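Local structure of carbon monoxide dehydrogenase (Thermococcus sp. AM4, 6T7J) at residues A[101-104]-A[105-109]. The protein catalyses the reversible oxidation of carbon monoxide to carbon dioxide when its cluster C holds nickel, a metal missing from the form described here. Numbering follows the deposited sequence.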
ATOM      1  N   SER A 101      -9.029   0.051  -7.903  1.00 45.18           N
ATOM      2  CA  SER A 101      -9.818   1.037  -7.179  1.00 44.55           C
ATOM      3  C   SER A 101      -9.620   2.438  -7.741  1.00 48.35           C
ATOM      4  O   SER A 101     -10.575   3.211  -7.822  1.00 49.64           O
ATOM      5  CB  SER A 101      -9.457   1.010  -5.700  1.00 49.16           C
ATOM      6  OG  SER A 101      -9.820   2.238  -5.098  1.00 60.96           O
ATOM      7  N   ASP A 102      -8.390   2.790  -8.119  1.00 45.88           N
ATOM      8  CA  ASP A 102      -8.159   4.102  -8.720  1.00 45.14           C
ATOM      9  C   ASP A 102      -8.815   4.197 -10.094  1.00 47.51           C
ATOM     10  O   ASP A 102      -9.357   5.250 -10.462  1.00 47.91           O
ATOM     11  CB  ASP A 102      -6.660   4.382  -8.810  1.00 48.41           C
ATOM     12  CG  ASP A 102      -6.203   5.442  -7.819  1.00 50.85           C
ATOM     13  OD1 ASP A 102      -7.021   5.863  -6.973  1.00 49.34           O
ATOM     14  OD2 ASP A 102      -5.026   5.857  -7.888  1.00 49.64           O
ATOM     15  N   HIS A 103      -8.771   3.106 -10.864  1.00 47.64           N
ATOM     16  CA  HIS A 103      -9.541   3.028 -12.106  1.00 43.85           C
ATOM     17  C   HIS A 103     -11.020   3.330 -11.850  1.00 46.83           C
ATOM     18  O   HIS A 103     -11.622   4.221 -12.482  1.00 46.22           O
ATOM     19  CB  HIS A 103      -9.343   1.630 -12.704  1.00 45.94           C
ATOM     20  CG  HIS A 103      -9.939   1.438 -14.064  1.00 48.89           C
ATOM     21  ND1 HIS A 103     -10.802   2.340 -14.646  1.00 59.12           N
ATOM     22  CD2 HIS A 103      -9.799   0.425 -14.952  1.00 49.60           C
ATOM     23  CE1 HIS A 103     -11.164   1.895 -15.837  1.00 54.31           C
ATOM     24  NE2 HIS A 103     -10.569   0.735 -16.046  1.00 52.37           N
ATOM     25  N   ALA A 104     -11.616   2.595 -10.907  1.00 45.40           N
ATOM     26  CA  ALA A 104     -13.016   2.811 -10.563  1.00 43.09           C
ATOM     27  C   ALA A 104     -13.258   4.234 -10.077  1.00 45.12           C
ATOM     28  O   ALA A 104     -14.308   4.817 -10.354  1.00 49.60           O
ATOM     29  CB  ALA A 104     -13.454   1.806  -9.501  1.00 41.71           C
ATOM     30  N   ARG A 105     -12.299   4.809  -9.349  1.00 43.32           N
ATOM     31  CA  ARG A 105     -12.472   6.151  -8.800  1.00 49.53           C
ATOM     32  C   ARG A 105     -12.522   7.196  -9.902  1.00 45.28           C
ATOM     33  O   ARG A 105     -13.328   8.133  -9.841  1.00 51.11           O
ATOM     34  CB  ARG A 105     -11.343   6.463  -7.817  1.00 47.88           C
ATOM     35  CG  ARG A 105     -11.649   7.592  -6.845  1.00 39.32           C
ATOM     36  CD  ARG A 105     -10.376   8.127  -6.205  1.00 43.26           C
ATOM     37  NE  ARG A 105      -9.426   7.064  -5.889  1.00 42.10           N
ATOM     38  CZ  ARG A 105      -9.345   6.458  -4.708  1.00 45.71           C
ATOM     39  NH1 ARG A 105      -8.451   5.501  -4.510  1.00 43.20           N
ATOM     40  NH2 ARG A 105     -10.160   6.806  -3.722  1.00 47.59           N
ATOM     41  N   ASP A 106     -11.667   7.058 -10.917  1.00 47.97           N
ATOM     42  CA  ASP A 106     -11.726   7.979 -12.049  1.00 45.52           C
ATOM     43  C   ASP A 106     -13.059   7.861 -12.784  1.00 51.63           C
ATOM     44  O   ASP A 106     -13.681   8.881 -13.142  1.00 49.98           O
ATOM     45  CB  ASP A 106     -10.556   7.720 -12.996  1.00 47.96           C
ATOM     46  CG  ASP A 106      -9.225   8.144 -12.401  1.00 52.05           C
ATOM     47  OD1 ASP A 106      -9.230   8.990 -11.482  1.00 52.54           O
ATOM     48  OD2 ASP A 106      -8.178   7.631 -12.848  1.00 55.59           O
ATOM     49  N   VAL A 107     -13.527   6.629 -13.009  1.00 48.92           N
ATOM     50  CA  VAL A 107     -14.815   6.514 -13.692  1.00 50.64           C
ATOM     51  C   VAL A 107     -15.947   7.050 -12.815  1.00 50.92           C
ATOM     52  O   VAL A 107     -16.916   7.625 -13.326  1.00 55.50           O
ATOM     53  CB  VAL A 107     -15.086   5.067 -14.145  1.00 47.17           C
ATOM     54  CG1 VAL A 107     -16.337   5.023 -15.011  1.00 51.34           C
ATOM     55  CG2 VAL A 107     -13.897   4.528 -14.917  1.00 49.54           C
ATOM     56  N   VAL A 108     -15.839   6.897 -11.492  1.00 47.68           N
ATOM     57  CA  VAL A 108     -16.844   7.445 -10.583  1.00 42.60           C
ATOM     58  C   VAL A 108     -16.859   8.964 -10.664  1.00 53.43           C
ATOM     59  O   VAL A 108     -17.924   9.591 -10.648  1.00 51.73           O
ATOM     60  CB  VAL A 108     -16.583   6.967  -9.142  1.00 46.46           C
ATOM     61  CG1 VAL A 108     -17.277   7.882  -8.138  1.00 49.70           C
ATOM     62  CG2 VAL A 108     -17.046   5.540  -8.958  1.00 47.87           C
ATOM     63  N   GLU A 109     -15.676   9.580 -10.735  1.00 52.44           N
ATOM     64  CA  GLU A 109     -15.597  11.031 -10.873  1.00 55.23           C
ATOM     65  C   GLU A 109     -16.310  11.498 -12.137  1.00 52.33           C
ATOM     66  O   GLU A 109     -17.118  12.437 -12.099  1.00 51.29           O
ATOM     67  CB  GLU A 109     -14.134  11.477 -10.880  1.00 57.17           C
ATOM     68  CG  GLU A 109     -13.452  11.388  -9.519  1.00 61.03           C
ATOM     69  CD  GLU A 109     -11.934  11.426  -9.615  1.00 70.50           C
ATOM     70  OE1 GLU A 109     -11.409  11.924 -10.637  1.00 63.74           O
ATOM     71  OE2 GLU A 109     -11.267  10.957  -8.667  1.00 65.32           O
TER
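In the middle of helix 81-115, Ser101 accepts the backbone N-H of Arg105 on its carbonyl O, the first of four i to i+4 bonds that tie 101-104 to 105-108. Its small hydroxyl suits a buried position beside the arginine: OG of Ser101 lies 3.6 Å from NH1 of Arg105. Asp102 carries the main side-chain contact, an i to i+3 salt bridge with Arg105. NE and NH1 of Arg105 both converge on OD1 of Asp102, each at 2.9 Å, so one oxygen takes two donors. OD1 lies at the guanidinium edge, in its plane, while the carboxylate plane stands almost upright to it, at 84°. NE meets OD1 nearly along the C-O bond, whereas NH1 reaches its anti side, 29° out of the carboxylate plane. A bend at chi3 (-39°) in the otherwise extended arginine chain turns the guanidinium back over the preceding turn. OD2 of Asp102 bonds to His202 of the second subunit, and Asp194 forms a salt bridge with NH2 of Arg105 and a weak hydrogen bond with OG of Ser101; the two carboxylates probably offset the charge of the buried arginine. His103 runs alongside Val107, its flat imidazole letting CG2 of the valine sit at the ring edge, 3.8 Å from ND1 of His103; the histidine side chain is about 8 Å from the broken iron-sulfur cluster. Ala104 O accepts Val108 N at 2.8 Å. Its methyl group suits the place where Phe161 of helix 146-162 lies against it, a phenylalanine that also makes a cation-pi contact with Arg105. The branched Val107 and Val108 pack on helix 212-242 and Val107 touches helix 271-281, so this buried part of the helix is packed among three helices and the subunit interface.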